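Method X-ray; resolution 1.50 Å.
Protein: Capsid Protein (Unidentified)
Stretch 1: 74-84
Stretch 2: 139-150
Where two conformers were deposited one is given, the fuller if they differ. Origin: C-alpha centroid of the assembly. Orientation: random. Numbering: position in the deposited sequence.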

# COMPACT_ATOMS: atom_id res chain seq x y z
N THR B 74 -10.79 26.98 16.70
CA THR B 74 -9.47 27.46 17.12
C THR B 74 -8.40 26.94 16.17
O THR B 74 -8.68 26.10 15.31
CB THR B 74 -9.15 27.02 18.58
OG1 THR B 74 -8.03 27.76 19.07
CG2 THR B 74 -8.86 25.52 18.65
N THR B 75 -7.19 27.47 16.30
CA THR B 75 -6.05 26.95 15.57
C THR B 75 -5.11 26.29 16.56
O THR B 75 -4.69 26.93 17.53
CB THR B 75 -5.30 28.06 14.83
OG1 THR B 75 -6.20 28.74 13.94
CG2 THR B 75 -4.13 27.48 14.04
N THR B 76 -4.78 25.03 16.31
CA THR B 76 -4.00 24.24 17.25
C THR B 76 -2.74 23.68 16.60
O THR B 76 -2.81 22.99 15.59
CB THR B 76 -4.85 23.11 17.85
OG1 THR B 76 -5.88 23.69 18.65
CG2 THR B 76 -4.00 22.18 18.71
N THR B 77 -1.59 23.98 17.18
CA THR B 77 -0.34 23.42 16.69
C THR B 77 -0.20 21.93 16.93
O THR B 77 -0.44 21.43 18.03
CB THR B 77 0.85 24.16 17.30
OG1 THR B 77 0.81 25.52 16.86
CG2 THR B 77 2.17 23.53 16.86
N ILE B 78 0.17 21.20 15.88
CA ILE B 78 0.49 19.79 15.99
C ILE B 78 1.98 19.61 16.21
O ILE B 78 2.40 18.86 17.10
CB ILE B 78 0.01 19.03 14.73
CG1 ILE B 78 -1.51 19.17 14.62
CG2 ILE B 78 0.48 17.57 14.77
CD1 ILE B 78 -2.08 18.67 13.30
N ALA B 79 2.79 20.30 15.42
CA ALA B 79 4.23 20.32 15.66
C ALA B 79 4.79 21.61 15.10
O ALA B 79 4.25 22.14 14.13
CB ALA B 79 4.90 19.14 15.02
N ASN B 80 5.86 22.11 15.71
CA ASN B 80 6.51 23.32 15.22
C ASN B 80 8.03 23.29 15.37
O ASN B 80 8.67 24.34 15.47
CB ASN B 80 5.92 24.58 15.86
CG ASN B 80 6.07 24.59 17.38
OD1 ASN B 80 6.75 23.75 17.97
ND2 ASN B 80 5.44 25.58 18.01
N THR B 81 8.59 22.09 15.40
CA THR B 81 10.03 21.91 15.38
C THR B 81 10.42 20.91 14.27
O THR B 81 9.59 20.08 13.87
CB THR B 81 10.59 21.50 16.76
OG1 THR B 81 9.97 20.29 17.21
CG2 THR B 81 10.34 22.60 17.77
N PRO B 82 11.66 21.01 13.76
CA PRO B 82 12.00 20.25 12.55
C PRO B 82 11.92 18.75 12.74
O PRO B 82 12.21 18.22 13.82
CB PRO B 82 13.45 20.67 12.27
CG PRO B 82 13.58 22.02 12.90
CD PRO B 82 12.76 21.91 14.16
N GLY B 83 11.52 18.05 11.68
CA GLY B 83 11.45 16.61 11.70
C GLY B 83 10.42 16.07 10.74
O GLY B 83 9.75 16.84 10.03
N PHE B 84 10.28 14.75 10.71
CA PHE B 84 9.26 14.09 9.90
C PHE B 84 8.13 13.64 10.81
O PHE B 84 8.36 13.01 11.84
CB PHE B 84 9.84 12.86 9.18
CG PHE B 84 10.85 13.19 8.11
CD1 PHE B 84 12.17 13.43 8.45
CD2 PHE B 84 10.47 13.20 6.77
CE1 PHE B 84 13.11 13.73 7.45
CE2 PHE B 84 11.41 13.50 5.78
CZ PHE B 84 12.73 13.75 6.13
N MET B 139 2.48 12.23 5.47
CA MET B 139 3.82 12.38 6.00
C MET B 139 4.28 13.78 5.67
O MET B 139 4.33 14.18 4.48
CB MET B 139 4.78 11.36 5.39
CG MET B 139 6.23 11.45 5.91
SD MET B 139 6.41 10.91 7.62
CE MET B 139 5.22 9.57 7.60
N VAL B 140 4.64 14.53 6.71
CA VAL B 140 5.04 15.92 6.57
C VAL B 140 6.43 16.13 7.15
O VAL B 140 6.73 15.67 8.26
CB VAL B 140 4.07 16.85 7.32
CG1 VAL B 140 4.51 18.31 7.23
CG2 VAL B 140 2.66 16.67 6.78
N LYS B 141 7.29 16.81 6.40
CA LYS B 141 8.59 17.22 6.93
C LYS B 141 8.57 18.71 7.21
O LYS B 141 8.23 19.51 6.34
CB LYS B 141 9.72 16.91 5.94
CG LYS B 141 11.13 17.24 6.47
CD LYS B 141 12.15 17.26 5.33
CE LYS B 141 13.54 17.60 5.84
NZ LYS B 141 14.54 17.60 4.73
N LEU B 142 8.93 19.07 8.44
CA LEU B 142 9.09 20.46 8.84
C LEU B 142 10.56 20.81 8.92
O LEU B 142 11.37 20.03 9.42
CB LEU B 142 8.47 20.69 10.23
CG LEU B 142 6.99 20.37 10.40
CD1 LEU B 142 6.58 20.70 11.83
CD2 LEU B 142 6.15 21.15 9.39
N VAL B 143 10.92 21.99 8.41
CA VAL B 143 12.24 22.55 8.68
C VAL B 143 12.08 23.72 9.63
O VAL B 143 10.95 24.04 10.03
CB VAL B 143 12.96 22.99 7.39
CG1 VAL B 143 13.29 21.79 6.53
CG2 VAL B 143 12.13 24.00 6.61
N ALA B 144 13.19 24.35 10.00
CA ALA B 144 13.16 25.43 10.97
C ALA B 144 12.20 26.53 10.54
O ALA B 144 12.23 26.99 9.40
CB ALA B 144 14.57 26.00 11.17
N GLY B 145 11.32 26.92 11.46
CA GLY B 145 10.37 27.98 11.21
C GLY B 145 9.03 27.54 10.68
O GLY B 145 8.12 28.36 10.54
N ASP B 146 8.89 26.24 10.39
CA ASP B 146 7.63 25.69 9.90
C ASP B 146 6.72 25.21 11.03
O ASP B 146 7.20 24.69 12.04
CB ASP B 146 7.86 24.48 9.00
CG ASP B 146 8.53 24.81 7.69
OD1 ASP B 146 8.63 26.01 7.32
OD2 ASP B 146 8.94 23.84 7.02
N THR B 147 5.41 25.34 10.84
CA THR B 147 4.43 24.84 11.81
C THR B 147 3.40 23.99 11.07
O THR B 147 2.92 24.38 10.02
CB THR B 147 3.70 26.00 12.51
OG1 THR B 147 4.66 26.81 13.22
CG2 THR B 147 2.64 25.49 13.48
N LEU B 148 3.09 22.82 11.63
CA LEU B 148 2.01 21.97 11.15
C LEU B 148 0.86 22.17 12.12
O LEU B 148 1.05 22.05 13.34
CB LEU B 148 2.44 20.50 11.14
CG LEU B 148 1.39 19.44 10.85
CD1 LEU B 148 0.89 19.54 9.41
CD2 LEU B 148 1.98 18.07 11.14
N GLN B 149 -0.32 22.48 11.60
CA GLN B 149 -1.45 22.83 12.47
C GLN B 149 -2.80 22.32 11.97
O GLN B 149 -2.99 22.03 10.79
CB GLN B 149 -1.49 24.35 12.70
CG GLN B 149 -1.82 25.14 11.43
CD GLN B 149 -1.61 26.64 11.57
OE1 GLN B 149 -0.89 27.11 12.45
NE2 GLN B 149 -2.26 27.41 10.69
N ALA B 150 -3.74 22.21 12.91
CA ALA B 150 -5.13 21.90 12.60
C ALA B 150 -5.91 23.17 12.88
O ALA B 150 -5.71 23.82 13.91
CB ALA B 150 -5.61 20.79 13.49
O HOH W 1 -0.98 26.96 15.28
O HOH W 2 11.09 25.56 13.88
O HOH W 3 4.34 27.64 15.77

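A beta bulge interrupts the antiparallel pairing of the two stretches. Leu-148 O accepts two backbone hydrogen bonds, from Ile-78 N (2.8 Å) and Ala-79 N (3.2 Å). Ala-79 O takes one back from Leu-148 N (2.8 Å). Ala-79 is small and buried, with CB 3.9 Å from Leu-142 CD1. The extra residue, Ile-78, sits where the chain turns a corner, and its CA-to-CB bond points toward the other stretch. Its CG2 lies 4.0 Å from Leu-148 CD2, and its CD1 lies 4.1 Å from Ala-150 CB. This branched side chain thus fills buried space beside both residues.

Before the bulge, Thr-76 and Ala-150 form a reciprocal pair: Thr-76 N to Ala-150 O is 2.8 Å, and Ala-150 N to Thr-76 O is 2.9 Å. A water links Thr-77 OG1 and Gln-149 OE1, at 2.8 Å from each.

Beyond the bulge, a second ladder pairs Gly-83 with Leu-142. Gly-83 N to Leu-142 O is 3.0 Å, and Leu-142 N to Gly-83 O is 2.9 Å. The backbone angles of Gly-83 call for glycine, since a CB would jam against the preceding carbonyl. Next to the Gly-83 and Leu-142 pair, the extended Lys-141 chain lies over one face of the Phe-84 ring, with Lys-141 CG 3.9 Å from the centroid of that ring. The aliphatic part of Lys-141 covers that face, while NZ is hydrogen-bonded elsewhere in the structure.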